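Alpha-glucosidase (PDB 6PNR) probably hydrolyses alpha-linked sulfoquinovosides as a glycoside hydrolase of family 31, and here holds an aza-sugar inhibitor in its pocket. Local coordinates at residues A[459-464]-A[500-505]; A[510-515]-A[642-647]. All coordinates share one frame; numbering follows the deposited sequence.

Interaction 1 and interaction 2 share helix 504-514 and lie with their centres about 17 Å apart, on the same side of the chain's centre. Along the chain they come in series: the loop 459-464 meets 500-505 at the start of the helix, and further on the helix end, 510-515, meets 642-647. They also touch directly, Gln459 CB lying 3.5 Å from Trp510 CH2. Interaction 1 belongs to the TIM-barrel part of the enzyme and comes near the inhibitor, the side chain of Arg502 being about 9 Å from it; interaction 2 joins the same helix to the C-terminal domain. One helix thus connects the surroundings of the pocket with the domain interface.

Interaction 1: residues A[459-464]-A[500-505]; sequences QSVDFT and NTRTKE
Val461 and Arg502 cross at about a right angle where the loop between helices 447-450 and 469-481, with Val461 centring an inverse gamma turn, meets the lead-in to helix 504-514, N-capped by Thr503. Val461 CB lies 3.7 Å from Arg502 CB. The methyl CG2 of Val461, set between its backbone N and carbonyl carbon, rests 3.5 Å from Arg502 N, with Asn500 O as close. Val461 CG1 lies near the guanidinium, whose nitrogens bond the carbonyls of Gly492, Gly493 and Phe532.

Further along the loop, the Phe463 ring makes a van der Waals contact with a carboxylate, CE2 lying 4.0 Å from Glu505 OE1, planes 64° apart; Glu505 OE2 bonds Asp608 N.

The direct hydrogen bond, Asn500 ND2 to Asp462 OD2 (2.9 Å), arrives on the anti side, 35° out of the carboxylate plane, and is bent (132°). Asp462 OD1 accepts from Thr464 N (3.0 Å), closing an Asx turn, and from Thr464 OG1 (2.7 Å), both on one face. An alanine at Asp462 would probably leave Asn500 ND2 without this acceptor and let the 462-464 turn loosen.

One water links Ser460 OG, itself bonded to Asp467, with Asn500 ND2. A second accepts from Thr503 N near Val461 O and Thr501 O; a third donates to Asp462 OD2 and, weakly, to Asn500 OD1. Asp462's oxygens thus have separate tasks: OD1 shapes its own loop, OD2 ties it to 500-505.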
ATOM      1  N   GLN A 459      13.269  17.223   7.470  1.00 24.97           N
ATOM      2  CA  GLN A 459      11.841  17.364   7.735  1.00 22.73           C
ATOM      3  C   GLN A 459      11.211  18.225   6.646  1.00 25.65           C
ATOM      4  O   GLN A 459      11.883  19.040   6.015  1.00 23.67           O
ATOM      5  CB  GLN A 459      11.585  18.018   9.097  1.00 23.32           C
ATOM      6  CG  GLN A 459      11.637  17.056  10.257  1.00 25.56           C
ATOM      7  CD  GLN A 459      13.061  16.660  10.558  1.00 26.04           C
ATOM      8  OE1 GLN A 459      13.889  17.513  10.869  1.00 26.57           O
ATOM      9  NE2 GLN A 459      13.364  15.367  10.437  1.00 28.24           N
ATOM     10  N   SER A 460       9.906  18.046   6.437  1.00 22.45           N
ATOM     11  CA  SER A 460       9.168  19.048   5.685  1.00 24.37           C
ATOM     12  C   SER A 460       9.120  20.345   6.481  1.00 24.39           C
ATOM     13  O   SER A 460       9.242  20.357   7.712  1.00 25.81           O
ATOM     14  CB  SER A 460       7.745  18.580   5.372  1.00 24.62           C
ATOM     15  OG  SER A 460       7.745  17.480   4.468  1.00 23.46           O
ATOM     16  N   VAL A 461       8.951  21.449   5.763  1.00 22.83           N
ATOM     17  CA  VAL A 461       8.881  22.757   6.398  1.00 24.89           C
ATOM     18  C   VAL A 461       7.463  23.007   6.919  1.00 29.42           C
ATOM     19  O   VAL A 461       6.810  23.977   6.524  1.00 27.16           O
ATOM     20  CB  VAL A 461       9.340  23.861   5.424  1.00 24.31           C
ATOM     21  CG1 VAL A 461      10.839  23.760   5.192  1.00 24.03           C
ATOM     22  CG2 VAL A 461       8.588  23.769   4.060  1.00 20.56           C
ATOM     23  N   ASP A 462       6.993  22.182   7.859  1.00 28.07           N
ATOM     24  CA  ASP A 462       5.640  22.365   8.369  1.00 22.58           C
ATOM     25  C   ASP A 462       5.525  21.821   9.791  1.00 30.36           C
ATOM     26  O   ASP A 462       6.506  21.370  10.399  1.00 25.06           O
ATOM     27  CB  ASP A 462       4.602  21.718   7.430  1.00 23.73           C
ATOM     28  CG  ASP A 462       4.824  20.230   7.226  1.00 29.39           C
ATOM     29  OD1 ASP A 462       5.171  19.534   8.212  1.00 27.25           O
ATOM     30  OD2 ASP A 462       4.608  19.744   6.078  1.00 30.63           O
ATOM     31  N   PHE A 463       4.303  21.908  10.325  1.00 27.70           N
ATOM     32  CA  PHE A 463       3.948  21.473  11.673  1.00 25.59           C
ATOM     33  C   PHE A 463       3.267  20.111  11.668  1.00 23.74           C
ATOM     34  O   PHE A 463       2.499  19.808  12.590  1.00 25.88           O
ATOM     35  CB  PHE A 463       2.992  22.472  12.345  1.00 23.06           C
ATOM     36  CG  PHE A 463       3.615  23.784  12.788  1.00 28.92           C
ATOM     37  CD1 PHE A 463       4.418  23.849  13.910  1.00 30.37           C
ATOM     38  CD2 PHE A 463       3.313  24.965  12.125  1.00 32.65           C
ATOM     39  CE1 PHE A 463       4.963  25.057  14.323  1.00 29.24           C
ATOM     40  CE2 PHE A 463       3.840  26.177  12.543  1.00 33.30           C
ATOM     41  CZ  PHE A 463       4.659  26.227  13.637  1.00 26.42           C
ATOM     42  N   THR A 464       3.469  19.309  10.628  1.00 26.04           N
ATOM     43  CA  THR A 464       2.762  18.043  10.587  1.00 25.04           C
ATOM     44  C   THR A 464       3.384  17.070  11.582  1.00 28.11           C
ATOM     45  O   THR A 464       4.530  17.233  12.029  1.00 27.16           O
ATOM     46  CB  THR A 464       2.776  17.427   9.186  1.00 26.70           C
ATOM     47  OG1 THR A 464       4.128  17.126   8.798  1.00 28.89           O
ATOM     48  CG2 THR A 464       2.128  18.364   8.174  1.00 28.39           C
ATOM     49  N   ASN A 500       4.191  23.539  -0.242  1.00 27.98           N
ATOM     50  CA  ASN A 500       4.521  23.584   1.180  1.00 28.90           C
ATOM     51  C   ASN A 500       5.785  24.420   1.354  1.00 28.69           C
ATOM     52  O   ASN A 500       6.876  23.975   0.991  1.00 26.35           O
ATOM     53  CB  ASN A 500       4.706  22.164   1.705  1.00 28.58           C
ATOM     54  CG  ASN A 500       4.784  22.100   3.212  1.00 30.21           C
ATOM     55  OD1 ASN A 500       4.185  22.916   3.910  1.00 32.80           O
ATOM     56  ND2 ASN A 500       5.513  21.108   3.725  1.00 31.10           N
ATOM     57  N   THR A 501       5.644  25.630   1.897  1.00 23.79           N
ATOM     58  CA  THR A 501       6.777  26.527   2.081  1.00 26.88           C
ATOM     59  C   THR A 501       6.857  26.967   3.531  1.00 28.51           C
ATOM     60  O   THR A 501       5.837  27.054   4.226  1.00 25.29           O
ATOM     61  CB  THR A 501       6.707  27.784   1.165  1.00 30.34           C
ATOM     62  OG1 THR A 501       5.468  28.477   1.377  1.00 28.69           O
ATOM     63  CG2 THR A 501       6.834  27.402  -0.324  1.00 28.54           C
ATOM     64  N   ARG A 502       8.088  27.226   3.976  1.00 26.73           N
ATOM     65  CA  ARG A 502       8.353  27.563   5.369  1.00 24.85           C
ATOM     66  C   ARG A 502       7.786  28.928   5.712  1.00 23.50           C
ATOM     67  O   ARG A 502       7.928  29.881   4.941  1.00 25.60           O
ATOM     68  CB  ARG A 502       9.864  27.557   5.626  1.00 25.69           C
ATOM     69  CG  ARG A 502      10.265  27.892   7.059  1.00 25.94           C
ATOM     70  CD  ARG A 502      11.782  28.151   7.130  1.00 25.22           C
ATOM     71  NE  ARG A 502      12.556  26.957   6.779  1.00 21.37           N
ATOM     72  CZ  ARG A 502      13.738  26.995   6.165  1.00 28.73           C
ATOM     73  NH1 ARG A 502      14.265  28.159   5.809  1.00 25.19           N
ATOM     74  NH2 ARG A 502      14.396  25.876   5.895  1.00 25.60           N
ATOM     75  N   THR A 503       7.166  29.031   6.889  1.00 25.06           N
ATOM     76  CA  THR A 503       6.659  30.296   7.414  1.00 26.68           C
ATOM     77  C   THR A 503       7.525  30.801   8.561  1.00 29.51           C
ATOM     78  O   THR A 503       8.296  30.048   9.168  1.00 26.29           O
ATOM     79  CB  THR A 503       5.222  30.168   7.923  1.00 32.15           C
ATOM     80  OG1 THR A 503       5.221  29.329   9.078  1.00 27.41           O
ATOM     81  CG2 THR A 503       4.277  29.591   6.836  1.00 27.62           C
ATOM     82  N   LYS A 504       7.381  32.103   8.841  1.00 24.93           N
ATOM     83  CA  LYS A 504       8.053  32.726   9.977  1.00 25.92           C
ATOM     84  C   LYS A 504       7.713  32.016  11.279  1.00 30.74           C
ATOM     85  O   LYS A 504       8.601  31.716  12.092  1.00 29.00           O
ATOM     86  CB  LYS A 504       7.661  34.205  10.066  1.00 23.99           C
ATOM     87  CG  LYS A 504       8.090  34.903  11.368  1.00 22.16           C
ATOM     88  CD  LYS A 504       7.642  36.384  11.359  1.00 29.50           C
ATOM     89  CE  LYS A 504       7.906  37.065  12.696  1.00 29.72           C
ATOM     90  NZ  LYS A 504       7.854  38.565  12.582  1.00 30.00           N
ATOM     91  N   GLU A 505       6.425  31.747  11.505  1.00 27.03           N
ATOM     92  CA  GLU A 505       6.026  31.135  12.766  1.00 29.60           C
ATOM     93  C   GLU A 505       6.691  29.774  12.944  1.00 26.45           C
ATOM     94  O   GLU A 505       7.133  29.423  14.048  1.00 28.31           O
ATOM     95  CB  GLU A 505       4.498  31.001  12.825  1.00 29.43           C
ATOM     96  CG  GLU A 505       3.979  30.421  14.151  1.00 32.64           C
ATOM     97  CD  GLU A 505       2.547  29.911  14.059  1.00 36.33           C
ATOM     98  OE1 GLU A 505       2.036  29.780  12.926  1.00 36.66           O
ATOM     99  OE2 GLU A 505       1.945  29.618  15.115  1.00 33.34           O
TER
HETATM  100  O   HOH W   1       7.316  19.376   2.126  1.00 25.93           O
HETATM  101  O   HOH W   2       5.660  26.311   7.340  1.00 32.20           O
HETATM  102  O   HOH W   3       2.149  20.590   5.042  1.00 29.42           O

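Interaction 2: residues A[510-515]-A[642-647]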
ATOM      1  N   TRP A 510      10.455  26.366  15.763  1.00 25.32           N
ATOM      2  CA  TRP A 510      11.561  25.410  15.701  1.00 23.69           C
ATOM      3  C   TRP A 510      12.776  25.917  16.470  1.00 23.23           C
ATOM      4  O   TRP A 510      13.446  25.144  17.165  1.00 26.12           O
ATOM      5  CB  TRP A 510      11.935  25.129  14.241  1.00 23.88           C
ATOM      6  CG  TRP A 510      12.341  23.683  13.929  1.00 25.00           C
ATOM      7  CD1 TRP A 510      13.362  22.965  14.486  1.00 24.34           C
ATOM      8  CD2 TRP A 510      11.748  22.830  12.933  1.00 26.62           C
ATOM      9  NE1 TRP A 510      13.424  21.704  13.914  1.00 24.66           N
ATOM     10  CE2 TRP A 510      12.448  21.605  12.954  1.00 21.14           C
ATOM     11  CE3 TRP A 510      10.672  22.982  12.042  1.00 24.98           C
ATOM     12  CZ2 TRP A 510      12.107  20.535  12.124  1.00 23.03           C
ATOM     13  CZ3 TRP A 510      10.334  21.919  11.214  1.00 23.47           C
ATOM     14  CH2 TRP A 510      11.055  20.709  11.261  1.00 24.45           C
ATOM     15  N   ALA A 511      13.084  27.209  16.356  1.00 24.66           N
ATOM     16  CA  ALA A 511      14.256  27.740  17.045  1.00 26.90           C
ATOM     17  C   ALA A 511      14.093  27.688  18.569  1.00 28.00           C
ATOM     18  O   ALA A 511      15.071  27.458  19.296  1.00 25.33           O
ATOM     19  CB  ALA A 511      14.531  29.162  16.566  1.00 27.38           C
ATOM     20  N   GLU A 512      12.872  27.891  19.074  1.00 22.47           N
ATOM     21  CA  GLU A 512      12.665  27.904  20.522  1.00 25.83           C
ATOM     22  C   GLU A 512      12.702  26.501  21.120  1.00 29.94           C
ATOM     23  O   GLU A 512      12.874  26.362  22.341  1.00 29.70           O
ATOM     24  CB  GLU A 512      11.344  28.610  20.875  1.00 25.16           C
ATOM     25  CG  GLU A 512      10.082  27.766  20.746  1.00 27.51           C
ATOM     26  CD  GLU A 512       8.795  28.584  20.909  1.00 33.71           C
ATOM     27  OE1 GLU A 512       8.751  29.740  20.435  1.00 34.53           O
ATOM     28  OE2 GLU A 512       7.827  28.069  21.508  1.00 29.21           O
ATOM     29  N   MET A 513      12.560  25.464  20.293  1.00 26.17           N
ATOM     30  CA  MET A 513      12.881  24.104  20.720  1.00 26.50           C
ATOM     31  C   MET A 513      14.380  23.855  20.654  1.00 29.99           C
ATOM     32  O   MET A 513      14.970  23.296  21.595  1.00 27.29           O
ATOM     33  CB  MET A 513      12.147  23.081  19.845  1.00 23.88           C
ATOM     34  CG  MET A 513      12.718  21.663  19.956  1.00 24.06           C
ATOM     35  SD  MET A 513      11.782  20.399  19.070  1.00 29.69           S
ATOM     36  CE  MET A 513      12.261  20.763  17.374  1.00 29.70           C
ATOM     37  N   ALA A 514      15.007  24.295  19.556  1.00 26.49           N
ATOM     38  CA  ALA A 514      16.414  24.008  19.309  1.00 27.84           C
ATOM     39  C   ALA A 514      17.323  24.593  20.383  1.00 28.61           C
ATOM     40  O   ALA A 514      18.407  24.046  20.635  1.00 26.11           O
ATOM     41  CB  ALA A 514      16.814  24.542  17.930  1.00 27.45           C
ATOM     42  N   MET A 515      16.918  25.695  21.030  1.00 26.27           N
ATOM     43  CA  MET A 515      17.775  26.236  22.077  1.00 31.43           C
ATOM     44  C   MET A 515      17.851  25.324  23.292  1.00 26.57           C
ATOM     45  O   MET A 515      18.741  25.514  24.119  1.00 30.10           O
ATOM     46  CB  MET A 515      17.325  27.641  22.497  1.00 29.35           C
ATOM     47  CG  MET A 515      15.944  27.723  23.121  1.00 30.97           C
ATOM     48  SD  MET A 515      15.488  29.458  23.403  1.00 31.28           S
ATOM     49  CE  MET A 515      13.940  29.290  24.292  1.00 29.27           C
ATOM     50  N   GLY A 642       8.150  32.356  21.396  1.00 32.29           N
ATOM     51  CA  GLY A 642       9.343  32.681  22.157  1.00 30.68           C
ATOM     52  C   GLY A 642       9.354  32.155  23.578  1.00 34.88           C
ATOM     53  O   GLY A 642      10.371  32.291  24.266  1.00 31.35           O
ATOM     54  N   TYR A 643       8.270  31.544  24.036  1.00 34.93           N
ATOM     55  CA  TYR A 643       8.151  31.107  25.424  1.00 36.35           C
ATOM     56  C   TYR A 643       7.888  29.606  25.448  1.00 32.17           C
ATOM     57  O   TYR A 643       6.786  29.154  25.775  1.00 36.62           O
ATOM     58  CB  TYR A 643       7.062  31.921  26.132  1.00 35.03           C
ATOM     59  CG  TYR A 643       7.449  33.381  26.190  1.00 37.35           C
ATOM     60  CD1 TYR A 643       8.206  33.882  27.248  1.00 35.34           C
ATOM     61  CD2 TYR A 643       7.110  34.253  25.161  1.00 40.58           C
ATOM     62  CE1 TYR A 643       8.588  35.215  27.287  1.00 40.66           C
ATOM     63  CE2 TYR A 643       7.489  35.585  25.198  1.00 39.77           C
ATOM     64  CZ  TYR A 643       8.227  36.059  26.262  1.00 39.07           C
ATOM     65  OH  TYR A 643       8.601  37.385  26.298  1.00 41.36           O
ATOM     66  N   THR A 644       8.921  28.840  25.104  1.00 31.08           N
ATOM     67  CA  THR A 644       8.832  27.387  25.079  1.00 29.14           C
ATOM     68  C   THR A 644       8.236  26.868  26.387  1.00 29.28           C
ATOM     69  O   THR A 644       8.611  27.342  27.464  1.00 34.07           O
ATOM     70  CB  THR A 644      10.230  26.780  24.896  1.00 30.13           C
ATOM     71  OG1 THR A 644      10.955  27.541  23.926  1.00 29.32           O
ATOM     72  CG2 THR A 644      10.144  25.326  24.452  1.00 28.26           C
ATOM     73  N   PRO A 645       7.315  25.897  26.338  1.00 29.99           N
ATOM     74  CA  PRO A 645       6.883  25.247  27.579  1.00 31.38           C
ATOM     75  C   PRO A 645       8.035  24.488  28.218  1.00 29.51           C
ATOM     76  O   PRO A 645       8.298  23.335  27.868  1.00 32.20           O
ATOM     77  CB  PRO A 645       5.757  24.317  27.110  1.00 30.12           C
ATOM     78  CG  PRO A 645       5.238  24.989  25.871  1.00 30.43           C
ATOM     79  CD  PRO A 645       6.493  25.476  25.197  1.00 28.66           C
ATOM     80  N   ALA A 646       8.744  25.136  29.138  1.00 30.48           N
ATOM     81  CA  ALA A 646       9.959  24.588  29.724  1.00 30.14           C
ATOM     82  C   ALA A 646       9.908  24.758  31.233  1.00 35.70           C
ATOM     83  O   ALA A 646       9.501  25.809  31.735  1.00 34.48           O
ATOM     84  CB  ALA A 646      11.206  25.270  29.164  1.00 29.23           C
ATOM     85  N   PHE A 647      10.326  23.716  31.946  1.00 32.65           N
ATOM     86  CA  PHE A 647      10.256  23.664  33.399  1.00 35.00           C
ATOM     87  C   PHE A 647      11.573  23.110  33.916  1.00 35.87           C
ATOM     88  O   PHE A 647      12.212  22.292  33.249  1.00 33.14           O
ATOM     89  CB  PHE A 647       9.082  22.782  33.869  1.00 33.39           C
ATOM     90  CG  PHE A 647       7.764  23.139  33.224  1.00 35.74           C
ATOM     91  CD1 PHE A 647       7.488  22.763  31.912  1.00 32.74           C
ATOM     92  CD2 PHE A 647       6.808  23.855  33.922  1.00 35.86           C
ATOM     93  CE1 PHE A 647       6.298  23.110  31.305  1.00 33.52           C
ATOM     94  CE2 PHE A 647       5.604  24.197  33.326  1.00 38.88           C
ATOM     95  CZ  PHE A 647       5.348  23.822  32.009  1.00 35.16           C
TER
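The carboxylate of Glu512 is the flat group of the contact, and the chain from Gly642 to Thr644 curls over one of its faces. Thr644 N and CA lie above that face, each 3.8 Å from Glu512 OE2. At the OE1 end Gly642 N approaches on the syn side, from this same face and 34° out of the carboxylate plane, and donates a hydrogen bond of 2.9 Å to Glu512 OE1. The other oxygen, OE2, forms a salt bridge with Arg509 one turn earlier in the helix, so both oxygens are held and the rotation of the group is likely to be restricted.

A second flat group, the peptide carbonyl of Glu512, receives Thr644 OG1 at 2.8 Å. This hydroxyl sits well above the carbonyl plane, 52° out of it. It also lies close to the glutamate stem, 3.3 Å from Glu512 CB, as the two side chains slide past each other in opposite directions. Glu512 CG is placed between the backbone N and the carbonyl carbon (chi1 81°), a position from which the extended remainder runs under 642-644. Met515 adds its methyl tip, with CE 3.5 Å from Thr644 OG1. Gly642 takes a positive phi, where a CB would press on the carbonyl O of the residue before.

The bonds tie the end of helix 504-514 to the turn leading into strand 646-649, part of the antiparallel sheet of the C-terminal domain. Helix 538-568 flanks the junction: its Leu547, Val550 and Tyr551 pack on Met515, while its Arg546 bonds Gly642 O and makes a cation-pi contact with Tyr643. The Tyr643 ring also meets Trp625 edge-to-face, and helix 469-481 packs against Met513.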